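Local coordinates for CrmK (Actinoalloteichus sp. WH1-2216-6, PDB 5I1V), which is a covalently flavinylated, FAD-dependent oxidase that takes part in recycling shunt products during caerulomycin biosynthesis, at residues A22-R26 / G337-K341; S222-V228 / M280-V286; P260-A266 / R294-F298; F403-A407 / W420-Y425. One frame throughout, in Å; residues are numbered along the deposited sequence.

Interaction 1: residues A22-R26 / G337-K341; sequences ADNYR and GVRRK
The FAD pocket meets the large antiparallel sheet here: Asp23, which touches FAD and its covalent anchor His64, is joined to Arg340 at the start of strand 339-347. Arg340, extended from CG to NE, uses that one nitrogen twice, in a salt bridge from NE to Asp23 OD2 (3.0 Å) and a hydrogen bond to the backbone Asp23 O; the carboxylate and guanidinium planes differ by only 11°. Asn24 bonds to the strand backbone. Its ND2 donates to Arg340 O at 2.8 Å, while its OD1 takes Arg340 N and, in an Asx turn, Arg26 N from opposite faces of the amide. Arg26 NH1 is a second donor to Arg340 O (2.9 Å, N-H...O 173°), which lies in the plane of the Arg26 guanidinium. The Tyr25 ring lies flat against Gly337, whose CA sits 3.3 Å from the ring centroid, a CH-pi contact. Beyond the two segments, Arg339 pairs with Asp414 and Lys341 with Asp451 and Glu67; strand 400-408 adjoins strand 339-347, and Leu418 of helix 414-428 touches Arg26 and Lys341.

Interaction 2: residues S222-V228 / M280-V286; sequences SFHVARV and MHAQIPV
Val286 CG2 lies over one face of the His224 imidazole, 3.6 Å from the ring centroid in a CH-pi contact, at the end of an antiparallel strand pair. With CG opposite the carbonyl carbon (chi1 -66°), the His224 ring is set beside Val286; the same methyl also touches Ser222 OG at 3.4 Å. One residue earlier, Phe223 projects to the other side of the sheet, and its ring face receives Pro285 CA while CE2 packs on Pro285 CG at 3.7 Å. Gln283 places CG between its N and carbonyl carbon (chi1 63°), bringing NE2 to 3.7 Å from Phe223 CE2, with amide and ring planes 60° apart. At the far end Met280 CE lies 3.8 Å from Val228 CG2. Backbone bonds pair His224 with Ile284, Ala226 with Ala282 and Val228 with Met280. Alternate residues thus bond across the pair; Phe223, Val225 and Arg227 turn their main-chain groups to strand 311-318, His281 and Gln283 to strand 265-271, while side chains meet mainly through apolar and CH-pi contacts.

Interaction 3: residues P260-A266 / R294-F298; sequences PNIGLYA and RMSWF
Leu264, which closes a type I beta turn begun at Asn261, is the apolar centre where helix 291-303 packs on the turn leading into strand 265-271 and on that strand's first residues. Its CD1 reaches Phe298 CB at 3.8 Å, and CD2 lies over one face of the Phe298 ring, displaced toward the rim. Ala266, two residues further on, brings CB to 3.9 Å from Phe298 CZ. Met295, bent at chi2 and chi3, turns its CE to Leu264 CG at 4.1 Å. Trp250 of helix 237-253 meets the Phe298 ring, and strand 277-285 also borders this core. Moving outward, the extended Arg294 side chain reaches the start of the turn. Pro260 CB lies against one guanidinium face, 3.4 Å above its plane, and Trp297 CZ3 lies on the opposite face. A water donates to Arg294 O at 2.9 Å and weakly to Asn261 OD1. That same OD1 accepts Arg294 NH1 at 2.8 Å, within the guanidinium plane but with the donor 45° above the plane of the Asn261 amide.

Interaction 4: residues F403-A407 / W420-Y425; sequences FYMVA and WIREIY
Tyr404 offers one face of its ring to the edge of Tyr425: Tyr425 CD1 sits 3.5 Å above the centre of that face, the centroids are 5.0 Å apart and the planes stand at 76°, a T-shaped pair. Tyr404 CG opposite its carbonyl carbon (chi1 -60°) and Tyr425 CG opposite its backbone N turn the two side chains toward each other. The Tyr425 hydroxyl is bonded to Ser344 O on the neighbouring strand 339-347. One turn earlier on the helix, Ile421 extends CD1 to 3.8 Å from Tyr404 CB, and its CG2 meets Val406 CG2 at 4.0 Å. The other Val406 methyl, CG1, comes close to the six-membered ring of Trp420, 3.4 Å from CE3, while Trp420 NE1 is hydrogen-bonded to His362 O. No hydrogen bond crosses between the segments; the contact is apolar and aromatic packing, with Ile421 CD1 also resting on the strand backbone. Axes 9.0 Å apart and nearly antiparallel (160°) mark a helix layered on an antiparallel sheet, consistent with the alpha/beta substrate domain of this FAD-linked oxidase family.

Overall arrangement
All four contacts reach one eight-stranded antiparallel sheet. Interactions 2 and 3 are touching neighbours, with centres 9 Å apart: strands 222-231, 277-285 and 265-271 lie side by side, and their segments alternate along the chain in the order 222-228, 260-266, 280-286, 294-298. Interactions 1 and 4 form the other pair, with centres 15 Å apart, meeting where Lys341 N lies 3.1 Å from Val406 O between adjacent strands 339-347 and 400-408. Between the pairs, centres are 27 to 35 Å apart. Interaction 1 spans 311 residues and encloses interactions 2 and 3; interaction 4 comes after it. The 22-26 loop of interaction 1 thus joins the FAD site to the sheet.

Interaction 1: residues A22-R26 / G337-K341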
loop_
_atom_site.group_PDB
_atom_site.type_symbol
_atom_site.label_atom_id
_atom_site.label_comp_id
_atom_site.label_asym_id
_atom_site.label_seq_id
_atom_site.Cartn_x
_atom_site.Cartn_y
_atom_site.Cartn_z
ATOM N N ALA A 22 1.106 13.182 -8.941
ATOM C CA ALA A 22 0.506 12.666 -7.723
ATOM C C ALA A 22 -0.580 11.720 -8.190
ATOM O O ALA A 22 -0.422 11.123 -9.264
ATOM C CB ALA A 22 -0.007 13.798 -6.847
ATOM N N ASP A 23 -1.670 11.559 -7.439
ATOM C CA ASP A 23 -2.602 10.486 -7.724
ATOM C C ASP A 23 -3.308 10.616 -9.080
ATOM O O ASP A 23 -3.771 9.613 -9.675
ATOM C CB ASP A 23 -3.652 10.401 -6.619
ATOM C CG ASP A 23 -4.669 9.290 -6.882
ATOM O OD1 ASP A 23 -4.216 8.130 -6.979
ATOM O OD2 ASP A 23 -5.887 9.594 -7.055
ATOM N N ASN A 24 -3.444 11.834 -9.575
ATOM C CA ASN A 24 -4.158 12.026 -10.847
ATOM C C ASN A 24 -3.193 12.523 -11.911
ATOM O O ASN A 24 -2.820 13.712 -11.902
ATOM C CB ASN A 24 -5.355 12.964 -10.666
ATOM C CG ASN A 24 -6.317 12.900 -11.834
ATOM O OD1 ASN A 24 -5.913 12.521 -12.934
ATOM N ND2 ASN A 24 -7.565 13.344 -11.624
ATOM N N TYR A 25 -2.826 11.628 -12.853
ATOM C CA TYR A 25 -1.836 11.940 -13.898
ATOM C C TYR A 25 -2.335 12.952 -14.949
ATOM O O TYR A 25 -1.540 13.424 -15.786
ATOM C CB TYR A 25 -1.234 10.656 -14.563
ATOM C CG TYR A 25 0.099 10.175 -13.954
ATOM C CD1 TYR A 25 0.238 10.049 -12.584
ATOM C CD2 TYR A 25 1.218 9.867 -14.749
ATOM C CE1 TYR A 25 1.434 9.607 -12.005
ATOM C CE2 TYR A 25 2.444 9.435 -14.163
ATOM C CZ TYR A 25 2.531 9.309 -12.783
ATOM O OH TYR A 25 3.722 8.899 -12.142
ATOM N N ARG A 26 -3.602 13.356 -14.875
ATOM C CA ARG A 26 -4.057 14.435 -15.721
ATOM C C ARG A 26 -3.396 15.745 -15.319
ATOM O O ARG A 26 -3.313 16.648 -16.131
ATOM C CB ARG A 26 -5.577 14.573 -15.699
ATOM C CG ARG A 26 -6.331 13.347 -16.209
ATOM C CD ARG A 26 -7.815 13.370 -15.852
ATOM N NE ARG A 26 -8.338 14.605 -16.290
ATOM C CZ ARG A 26 -9.256 15.359 -15.718
ATOM N NH1 ARG A 26 -9.948 15.035 -14.612
ATOM N NH2 ARG A 26 -9.478 16.505 -16.305
ATOM N N GLY A 337 0.269 6.160 -12.118
ATOM C CA GLY A 337 0.269 6.579 -13.520
ATOM C C GLY A 337 -1.124 6.617 -14.108
ATOM O O GLY A 337 -1.301 6.406 -15.326
ATOM N N VAL A 338 -2.110 6.897 -13.265
ATOM C CA VAL A 338 -3.519 6.809 -13.676
ATOM C C VAL A 338 -4.184 8.164 -13.811
ATOM O O VAL A 338 -4.037 9.041 -12.934
ATOM C CB VAL A 338 -4.309 5.972 -12.649
ATOM C CG1 VAL A 338 -5.779 5.882 -13.024
ATOM C CG2 VAL A 338 -3.693 4.592 -12.557
ATOM N N ARG A 339 -4.941 8.324 -14.882
ATOM C CA ARG A 339 -5.712 9.543 -15.138
ATOM C C ARG A 339 -7.134 9.304 -14.624
ATOM O O ARG A 339 -7.661 8.191 -14.751
ATOM C CB ARG A 339 -5.669 9.884 -16.617
ATOM C CG ARG A 339 -4.274 10.070 -17.181
ATOM C CD ARG A 339 -4.243 10.211 -18.701
ATOM N NE ARG A 339 -4.615 11.549 -19.168
ATOM C CZ ARG A 339 -3.787 12.596 -19.216
ATOM N NH1 ARG A 339 -2.527 12.500 -18.812
ATOM N NH2 ARG A 339 -4.234 13.774 -19.622
ATOM N N ARG A 340 -7.748 10.310 -14.021
ATOM C CA ARG A 340 -9.036 10.120 -13.318
ATOM C C ARG A 340 -9.937 11.295 -13.402
ATOM O O ARG A 340 -9.475 12.438 -13.504
ATOM C CB ARG A 340 -8.845 9.889 -11.804
ATOM C CG ARG A 340 -7.699 8.992 -11.425
ATOM C CD ARG A 340 -7.474 8.982 -9.913
ATOM N NE ARG A 340 -6.338 8.107 -9.596
ATOM C CZ ARG A 340 -6.420 6.783 -9.520
ATOM N NH1 ARG A 340 -5.329 6.067 -9.272
ATOM N NH2 ARG A 340 -7.588 6.167 -9.713
ATOM N N LYS A 341 -11.240 11.034 -13.263
ATOM C CA LYS A 341 -12.216 12.052 -13.019
ATOM C C LYS A 341 -13.228 11.492 -11.988
ATOM O O LYS A 341 -13.697 10.351 -12.104
ATOM C CB LYS A 341 -12.906 12.435 -14.316
ATOM C CG LYS A 341 -14.021 13.463 -14.220
ATOM C CD LYS A 341 -13.537 14.851 -13.905
ATOM C CE LYS A 341 -14.689 15.848 -13.790
ATOM N NZ LYS A 341 -14.377 16.982 -12.852
HETATM O O HOH W 1 -2.012 7.609 -10.545
#

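Interaction 2: residues S222-V228 / M280-V286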
loop_
_atom_site.group_PDB
_atom_site.type_symbol
_atom_site.label_atom_id
_atom_site.label_comp_id
_atom_site.label_asym_id
_atom_site.label_seq_id
_atom_site.Cartn_x
_atom_site.Cartn_y
_atom_site.Cartn_z
ATOM N N SER A 222 -13.960 -7.475 15.657
ATOM C CA SER A 222 -14.013 -8.253 14.422
ATOM C C SER A 222 -15.373 -8.140 13.798
ATOM O O SER A 222 -16.319 -7.697 14.471
ATOM C CB SER A 222 -13.588 -9.704 14.637
ATOM O OG SER A 222 -14.610 -10.470 15.157
ATOM N N PHE A 223 -15.402 -8.463 12.499
ATOM C CA PHE A 223 -16.506 -8.227 11.603
ATOM C C PHE A 223 -16.805 -9.467 10.778
ATOM O O PHE A 223 -15.889 -10.192 10.377
ATOM C CB PHE A 223 -16.142 -7.132 10.599
ATOM C CG PHE A 223 -16.203 -5.764 11.179
ATOM C CD1 PHE A 223 -15.231 -5.345 12.030
ATOM C CD2 PHE A 223 -17.264 -4.915 10.901
ATOM C CE1 PHE A 223 -15.293 -4.096 12.624
ATOM C CE2 PHE A 223 -17.331 -3.673 11.483
ATOM C CZ PHE A 223 -16.339 -3.260 12.347
ATOM N N HIS A 224 -18.079 -9.669 10.510
ATOM C CA HIS A 224 -18.513 -10.573 9.449
ATOM C C HIS A 224 -18.529 -9.767 8.156
ATOM O O HIS A 224 -19.107 -8.663 8.114
ATOM C CB HIS A 224 -19.941 -11.068 9.700
ATOM C CG HIS A 224 -20.090 -11.934 10.908
ATOM N ND1 HIS A 224 -19.530 -13.189 10.995
ATOM C CD2 HIS A 224 -20.741 -11.732 12.077
ATOM C CE1 HIS A 224 -19.826 -13.722 12.168
ATOM N NE2 HIS A 224 -20.561 -12.859 12.843
ATOM N N VAL A 225 -17.958 -10.329 7.092
ATOM C CA VAL A 225 -17.770 -9.626 5.849
ATOM C C VAL A 225 -18.469 -10.442 4.762
ATOM O O VAL A 225 -18.451 -11.650 4.790
ATOM C CB VAL A 225 -16.272 -9.470 5.516
ATOM C CG1 VAL A 225 -16.102 -8.787 4.169
ATOM C CG2 VAL A 225 -15.516 -8.690 6.631
ATOM N N ALA A 226 -19.144 -9.766 3.854
ATOM C CA ALA A 226 -19.752 -10.410 2.713
ATOM C C ALA A 226 -19.344 -9.651 1.467
ATOM O O ALA A 226 -19.442 -8.419 1.413
ATOM C CB ALA A 226 -21.271 -10.415 2.853
ATOM N N ARG A 227 -18.905 -10.389 0.463
ATOM C CA ARG A 227 -18.485 -9.800 -0.782
ATOM C C ARG A 227 -19.360 -10.498 -1.828
ATOM O O ARG A 227 -19.491 -11.715 -1.845
ATOM C CB ARG A 227 -16.996 -10.000 -0.993
ATOM C CG ARG A 227 -16.191 -9.735 0.304
ATOM C CD ARG A 227 -14.944 -8.875 0.127
ATOM N NE ARG A 227 -13.972 -9.557 -0.717
ATOM C CZ ARG A 227 -13.335 -9.029 -1.765
ATOM N NH1 ARG A 227 -13.496 -7.748 -2.113
ATOM N NH2 ARG A 227 -12.494 -9.793 -2.465
ATOM N N VAL A 228 -20.033 -9.693 -2.617
ATOM C CA VAL A 228 -21.085 -10.157 -3.494
ATOM C C VAL A 228 -20.777 -9.627 -4.872
ATOM O O VAL A 228 -20.293 -8.533 -4.994
ATOM C CB VAL A 228 -22.418 -9.613 -3.000
ATOM C CG1 VAL A 228 -23.575 -10.169 -3.813
ATOM C CG2 VAL A 228 -22.621 -9.991 -1.556
ATOM N N MET A 280 -20.598 -5.747 -4.424
ATOM C CA MET A 280 -20.898 -5.114 -3.158
ATOM C C MET A 280 -20.066 -5.722 -2.057
ATOM O O MET A 280 -19.801 -6.925 -2.069
ATOM C CB MET A 280 -22.378 -5.216 -2.825
ATOM C CG MET A 280 -22.687 -4.803 -1.390
ATOM S SD MET A 280 -24.415 -5.003 -1.038
ATOM C CE MET A 280 -24.373 -6.721 -0.576
ATOM N N HIS A 281 -19.626 -4.871 -1.125
ATOM C CA HIS A 281 -19.079 -5.396 0.112
ATOM C C HIS A 281 -19.884 -4.872 1.287
ATOM O O HIS A 281 -20.381 -3.751 1.286
ATOM C CB HIS A 281 -17.585 -5.112 0.277
ATOM C CG HIS A 281 -17.236 -3.665 0.241
ATOM N ND1 HIS A 281 -16.766 -3.049 -0.894
ATOM C CD2 HIS A 281 -17.315 -2.704 1.188
ATOM C CE1 HIS A 281 -16.547 -1.772 -0.642
ATOM N NE2 HIS A 281 -16.865 -1.537 0.617
ATOM N N ALA A 282 -20.072 -5.749 2.262
ATOM C CA ALA A 282 -20.784 -5.421 3.469
ATOM C C ALA A 282 -20.097 -6.025 4.665
ATOM O O ALA A 282 -19.405 -7.072 4.554
ATOM C CB ALA A 282 -22.221 -5.873 3.385
ATOM N N GLN A 283 -20.236 -5.335 5.800
ATOM C CA GLN A 283 -19.606 -5.740 7.023
ATOM C C GLN A 283 -20.471 -5.353 8.177
ATOM O O GLN A 283 -21.182 -4.385 8.107
ATOM C CB GLN A 283 -18.186 -5.111 7.174
ATOM C CG GLN A 283 -18.188 -3.598 7.268
ATOM C CD GLN A 283 -16.831 -2.908 7.279
ATOM O OE1 GLN A 283 -16.024 -3.080 6.411
ATOM N NE2 GLN A 283 -16.612 -2.073 8.266
ATOM N N ILE A 284 -20.403 -6.128 9.248
ATOM C CA ILE A 284 -21.152 -5.884 10.468
ATOM C C ILE A 284 -20.341 -6.445 11.613
ATOM O O ILE A 284 -19.785 -7.523 11.505
ATOM C CB ILE A 284 -22.558 -6.527 10.433
ATOM C CG1 ILE A 284 -23.433 -6.033 11.591
ATOM C CG2 ILE A 284 -22.463 -8.036 10.338
ATOM C CD1 ILE A 284 -24.892 -6.518 11.562
ATOM N N PRO A 285 -20.219 -5.691 12.699
ATOM C CA PRO A 285 -19.447 -6.276 13.788
ATOM C C PRO A 285 -20.030 -7.590 14.335
ATOM O O PRO A 285 -21.247 -7.770 14.394
ATOM C CB PRO A 285 -19.488 -5.198 14.869
ATOM C CG PRO A 285 -19.833 -3.923 14.151
ATOM C CD PRO A 285 -20.738 -4.362 13.027
ATOM N N VAL A 286 -19.148 -8.489 14.748
ATOM C CA VAL A 286 -19.554 -9.811 15.214
ATOM C C VAL A 286 -20.352 -9.676 16.522
ATOM O O VAL A 286 -21.219 -10.503 16.804
ATOM C CB VAL A 286 -18.307 -10.718 15.400
ATOM C CG1 VAL A 286 -18.621 -11.970 16.209
ATOM C CG2 VAL A 286 -17.743 -11.108 14.043
#

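Interaction 3: residues P260-A266 / R294-F298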
loop_
_atom_site.group_PDB
_atom_site.type_symbol
_atom_site.label_atom_id
_atom_site.label_comp_id
_atom_site.label_asym_id
_atom_site.label_seq_id
_atom_site.Cartn_x
_atom_site.Cartn_y
_atom_site.Cartn_z
ATOM N N PRO A 260 -31.446 -1.283 14.644
ATOM C CA PRO A 260 -30.640 -2.443 15.041
ATOM C C PRO A 260 -29.675 -2.958 13.952
ATOM O O PRO A 260 -28.827 -3.835 14.227
ATOM C CB PRO A 260 -31.699 -3.501 15.381
ATOM C CG PRO A 260 -32.868 -3.142 14.501
ATOM C CD PRO A 260 -32.878 -1.641 14.467
ATOM N N ASN A 261 -29.784 -2.419 12.739
ATOM C CA ASN A 261 -28.815 -2.696 11.705
ATOM C C ASN A 261 -27.790 -1.545 11.463
ATOM O O ASN A 261 -27.061 -1.580 10.471
ATOM C CB ASN A 261 -29.516 -3.042 10.404
ATOM C CG ASN A 261 -30.528 -4.163 10.574
ATOM O OD1 ASN A 261 -30.160 -5.274 10.929
ATOM N ND2 ASN A 261 -31.807 -3.862 10.353
ATOM N N ILE A 262 -27.653 -0.588 12.385
ATOM C CA ILE A 262 -26.806 0.573 12.083
ATOM C C ILE A 262 -25.350 0.188 11.923
ATOM O O ILE A 262 -24.608 0.859 11.190
ATOM C CB ILE A 262 -27.002 1.737 13.076
ATOM C CG1 ILE A 262 -26.341 3.031 12.549
ATOM C CG2 ILE A 262 -26.531 1.348 14.491
ATOM C CD1 ILE A 262 -26.840 3.514 11.199
ATOM N N GLY A 263 -24.965 -0.910 12.559
ATOM C CA GLY A 263 -23.611 -1.405 12.510
ATOM C C GLY A 263 -23.250 -2.039 11.189
ATOM O O GLY A 263 -22.073 -2.204 10.896
ATOM N N LEU A 264 -24.257 -2.387 10.385
ATOM C CA LEU A 264 -23.999 -2.932 9.058
ATOM C C LEU A 264 -23.686 -1.809 8.054
ATOM O O LEU A 264 -24.498 -0.927 7.801
ATOM C CB LEU A 264 -25.161 -3.814 8.617
ATOM C CG LEU A 264 -25.000 -4.826 7.487
ATOM C CD1 LEU A 264 -26.209 -5.756 7.419
ATOM C CD2 LEU A 264 -24.798 -4.114 6.166
ATOM N N TYR A 265 -22.484 -1.863 7.494
ATOM C CA TYR A 265 -22.004 -0.890 6.504
ATOM C C TYR A 265 -21.880 -1.617 5.178
ATOM O O TYR A 265 -21.255 -2.673 5.098
ATOM C CB TYR A 265 -20.610 -0.374 6.904
ATOM C CG TYR A 265 -19.896 0.349 5.783
ATOM C CD1 TYR A 265 -20.275 1.646 5.415
ATOM C CD2 TYR A 265 -18.865 -0.260 5.074
ATOM C CE1 TYR A 265 -19.656 2.308 4.383
ATOM C CE2 TYR A 265 -18.252 0.388 4.012
ATOM C CZ TYR A 265 -18.656 1.679 3.676
ATOM O OH TYR A 265 -18.027 2.346 2.646
ATOM N N ALA A 266 -22.424 -1.030 4.132
ATOM C CA ALA A 266 -22.308 -1.643 2.816
ATOM C C ALA A 266 -22.055 -0.649 1.705
ATOM O O ALA A 266 -22.542 0.495 1.753
ATOM C CB ALA A 266 -23.551 -2.450 2.537
ATOM N N ARG A 294 -28.423 -10.919 10.751
ATOM C CA ARG A 294 -28.750 -9.597 10.218
ATOM C C ARG A 294 -28.147 -9.417 8.832
ATOM O O ARG A 294 -28.768 -8.821 7.935
ATOM C CB ARG A 294 -28.305 -8.494 11.178
ATOM C CG ARG A 294 -29.202 -8.417 12.382
ATOM C CD ARG A 294 -28.863 -7.349 13.418
ATOM N NE ARG A 294 -29.921 -7.428 14.415
ATOM C CZ ARG A 294 -31.171 -7.003 14.212
ATOM N NH1 ARG A 294 -31.511 -6.362 13.096
ATOM N NH2 ARG A 294 -32.080 -7.191 15.140
ATOM N N MET A 295 -26.936 -9.932 8.646
ATOM C CA MET A 295 -26.297 -9.868 7.346
ATOM C C MET A 295 -27.087 -10.741 6.340
ATOM O O MET A 295 -27.265 -10.356 5.196
ATOM C CB MET A 295 -24.853 -10.363 7.444
ATOM C CG MET A 295 -24.093 -10.393 6.118
ATOM S SD MET A 295 -23.815 -8.770 5.380
ATOM C CE MET A 295 -22.683 -8.027 6.594
ATOM N N SER A 296 -27.537 -11.918 6.775
ATOM C CA SER A 296 -28.392 -12.783 5.907
ATOM C C SER A 296 -29.670 -12.094 5.483
ATOM O O SER A 296 -30.033 -12.161 4.309
ATOM C CB SER A 296 -28.723 -14.096 6.610
ATOM O OG SER A 296 -27.546 -14.903 6.679
ATOM N N TRP A 297 -30.338 -11.437 6.434
ATOM C CA TRP A 297 -31.580 -10.699 6.162
ATOM C C TRP A 297 -31.350 -9.628 5.143
ATOM O O TRP A 297 -32.165 -9.436 4.229
ATOM C CB TRP A 297 -32.183 -10.044 7.416
ATOM C CG TRP A 297 -32.651 -11.019 8.425
ATOM C CD1 TRP A 297 -33.035 -12.326 8.202
ATOM C CD2 TRP A 297 -32.796 -10.787 9.826
ATOM N NE1 TRP A 297 -33.382 -12.917 9.396
ATOM C CE2 TRP A 297 -33.248 -11.996 10.406
ATOM C CE3 TRP A 297 -32.591 -9.675 10.654
ATOM C CZ2 TRP A 297 -33.493 -12.120 11.785
ATOM C CZ3 TRP A 297 -32.815 -9.804 12.031
ATOM C CH2 TRP A 297 -33.282 -11.010 12.576
ATOM N N PHE A 298 -30.227 -8.925 5.301
ATOM C CA PHE A 298 -29.893 -7.861 4.379
ATOM C C PHE A 298 -29.659 -8.439 2.978
ATOM O O PHE A 298 -30.247 -7.979 2.020
ATOM C CB PHE A 298 -28.681 -7.065 4.906
ATOM C CG PHE A 298 -28.045 -6.174 3.882
ATOM C CD1 PHE A 298 -28.725 -5.087 3.404
ATOM C CD2 PHE A 298 -26.726 -6.404 3.436
ATOM C CE1 PHE A 298 -28.146 -4.254 2.444
ATOM C CE2 PHE A 298 -26.138 -5.569 2.503
ATOM C CZ PHE A 298 -26.849 -4.496 2.003
HETATM O O HOH W 2 -30.733 -6.871 8.769
#

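Interaction 4: residues F403-A407 / W420-Y425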
loop_
_atom_site.group_PDB
_atom_site.type_symbol
_atom_site.label_atom_id
_atom_site.label_comp_id
_atom_site.label_asym_id
_atom_site.label_seq_id
_atom_site.Cartn_x
_atom_site.Cartn_y
_atom_site.Cartn_z
ATOM N N PHE A 403 -20.803 8.256 -5.468
ATOM C CA PHE A 403 -19.497 8.574 -5.974
ATOM C C PHE A 403 -19.478 8.022 -7.409
ATOM O O PHE A 403 -20.065 6.971 -7.670
ATOM C CB PHE A 403 -18.499 7.852 -5.065
ATOM C CG PHE A 403 -17.075 7.979 -5.487
ATOM C CD1 PHE A 403 -16.441 9.216 -5.456
ATOM C CD2 PHE A 403 -16.356 6.878 -5.888
ATOM C CE1 PHE A 403 -15.111 9.338 -5.845
ATOM C CE2 PHE A 403 -15.027 6.989 -6.269
ATOM C CZ PHE A 403 -14.403 8.224 -6.248
ATOM N N TYR A 404 -18.844 8.756 -8.325
ATOM C CA TYR A 404 -18.702 8.400 -9.725
ATOM C C TYR A 404 -17.218 8.491 -10.041
ATOM O O TYR A 404 -16.559 9.449 -9.589
ATOM C CB TYR A 404 -19.398 9.399 -10.624
ATOM C CG TYR A 404 -20.864 9.540 -10.388
ATOM C CD1 TYR A 404 -21.373 10.063 -9.203
ATOM C CD2 TYR A 404 -21.776 9.172 -11.378
ATOM C CE1 TYR A 404 -22.744 10.212 -9.014
ATOM C CE2 TYR A 404 -23.134 9.293 -11.174
ATOM C CZ TYR A 404 -23.620 9.800 -10.010
ATOM O OH TYR A 404 -24.993 9.947 -9.894
ATOM N N MET A 405 -16.686 7.502 -10.743
ATOM C CA MET A 405 -15.289 7.523 -11.120
ATOM C C MET A 405 -15.032 6.841 -12.483
ATOM O O MET A 405 -15.748 5.906 -12.865
ATOM C CB MET A 405 -14.438 6.989 -9.959
ATOM C CG MET A 405 -13.666 5.690 -10.116
ATOM S SD MET A 405 -11.833 5.878 -10.065
ATOM C CE MET A 405 -11.520 7.174 -8.863
ATOM N N VAL A 406 -14.061 7.394 -13.218
ATOM C CA VAL A 406 -13.495 6.792 -14.430
ATOM C C VAL A 406 -12.005 6.930 -14.236
ATOM O O VAL A 406 -11.532 7.982 -13.723
ATOM C CB VAL A 406 -13.902 7.481 -15.757
ATOM C CG1 VAL A 406 -15.323 7.166 -16.120
ATOM C CG2 VAL A 406 -13.783 8.974 -15.678
ATOM N N ALA A 407 -11.298 5.831 -14.480
ATOM C CA ALA A 407 -9.826 5.773 -14.404
ATOM C C ALA A 407 -9.275 5.174 -15.693
ATOM O O ALA A 407 -9.817 4.203 -16.223
ATOM C CB ALA A 407 -9.388 4.981 -13.226
ATOM N N TRP A 420 -18.093 10.398 -20.885
ATOM C CA TRP A 420 -18.960 9.361 -20.283
ATOM C C TRP A 420 -19.445 9.724 -18.857
ATOM O O TRP A 420 -20.644 9.647 -18.553
ATOM C CB TRP A 420 -18.255 8.003 -20.252
ATOM C CG TRP A 420 -19.140 6.922 -19.682
ATOM C CD1 TRP A 420 -20.059 6.170 -20.371
ATOM C CD2 TRP A 420 -19.255 6.529 -18.305
ATOM N NE1 TRP A 420 -20.727 5.316 -19.495
ATOM C CE2 TRP A 420 -20.241 5.518 -18.230
ATOM C CE3 TRP A 420 -18.596 6.916 -17.121
ATOM C CZ2 TRP A 420 -20.590 4.911 -17.033
ATOM C CZ3 TRP A 420 -18.967 6.321 -15.923
ATOM C CH2 TRP A 420 -19.941 5.319 -15.893
ATOM N N ILE A 421 -18.512 10.174 -18.005
ATOM C CA ILE A 421 -18.858 10.494 -16.625
ATOM C C ILE A 421 -19.694 11.772 -16.550
ATOM O O ILE A 421 -20.588 11.874 -15.725
ATOM C CB ILE A 421 -17.606 10.556 -15.710
ATOM C CG1 ILE A 421 -18.046 10.587 -14.253
ATOM C CG2 ILE A 421 -16.662 11.729 -16.049
ATOM C CD1 ILE A 421 -16.898 10.349 -13.262
ATOM N N ARG A 422 -19.443 12.741 -17.433
ATOM C CA ARG A 422 -20.230 13.951 -17.430
ATOM C C ARG A 422 -21.679 13.716 -17.817
ATOM O O ARG A 422 -22.598 14.292 -17.225
ATOM C CB ARG A 422 -19.614 14.982 -18.332
ATOM C CG ARG A 422 -18.432 15.673 -17.674
ATOM C CD ARG A 422 -17.590 16.373 -18.708
ATOM N NE ARG A 422 -16.538 17.112 -18.059
ATOM C CZ ARG A 422 -15.503 17.626 -18.697
ATOM N NH1 ARG A 422 -15.385 17.491 -20.019
ATOM N NH2 ARG A 422 -14.601 18.290 -18.004
ATOM N N GLU A 423 -21.859 12.859 -18.813
ATOM C CA GLU A 423 -23.199 12.575 -19.341
ATOM C C GLU A 423 -24.019 11.706 -18.390
ATOM O O GLU A 423 -25.193 12.009 -18.149
ATOM C CB GLU A 423 -23.084 11.965 -20.740
ATOM C CG GLU A 423 -22.675 13.037 -21.745
ATOM C CD GLU A 423 -22.716 12.612 -23.214
ATOM O OE1 GLU A 423 -22.807 11.388 -23.501
ATOM O OE2 GLU A 423 -22.592 13.521 -24.085
ATOM N N ILE A 424 -23.407 10.672 -17.803
ATOM C CA ILE A 424 -24.154 9.860 -16.837
ATOM C C ILE A 424 -24.622 10.699 -15.661
ATOM O O ILE A 424 -25.761 10.552 -15.215
ATOM C CB ILE A 424 -23.430 8.601 -16.355
ATOM C CG1 ILE A 424 -24.360 7.776 -15.450
ATOM C CG2 ILE A 424 -22.112 8.908 -15.617
ATOM C CD1 ILE A 424 -23.816 6.389 -15.122
ATOM N N TYR A 425 -23.744 11.577 -15.141
ATOM C CA TYR A 425 -24.070 12.374 -13.971
ATOM C C TYR A 425 -25.101 13.421 -14.345
ATOM O O TYR A 425 -26.014 13.689 -13.569
ATOM C CB TYR A 425 -22.794 13.038 -13.467
ATOM C CG TYR A 425 -22.835 13.815 -12.196
ATOM C CD1 TYR A 425 -22.525 13.201 -10.975
ATOM C CD2 TYR A 425 -23.041 15.187 -12.208
ATOM C CE1 TYR A 425 -22.481 13.949 -9.793
ATOM C CE2 TYR A 425 -23.000 15.923 -11.040
ATOM C CZ TYR A 425 -22.713 15.290 -9.841
ATOM O OH TYR A 425 -22.641 16.074 -8.728
#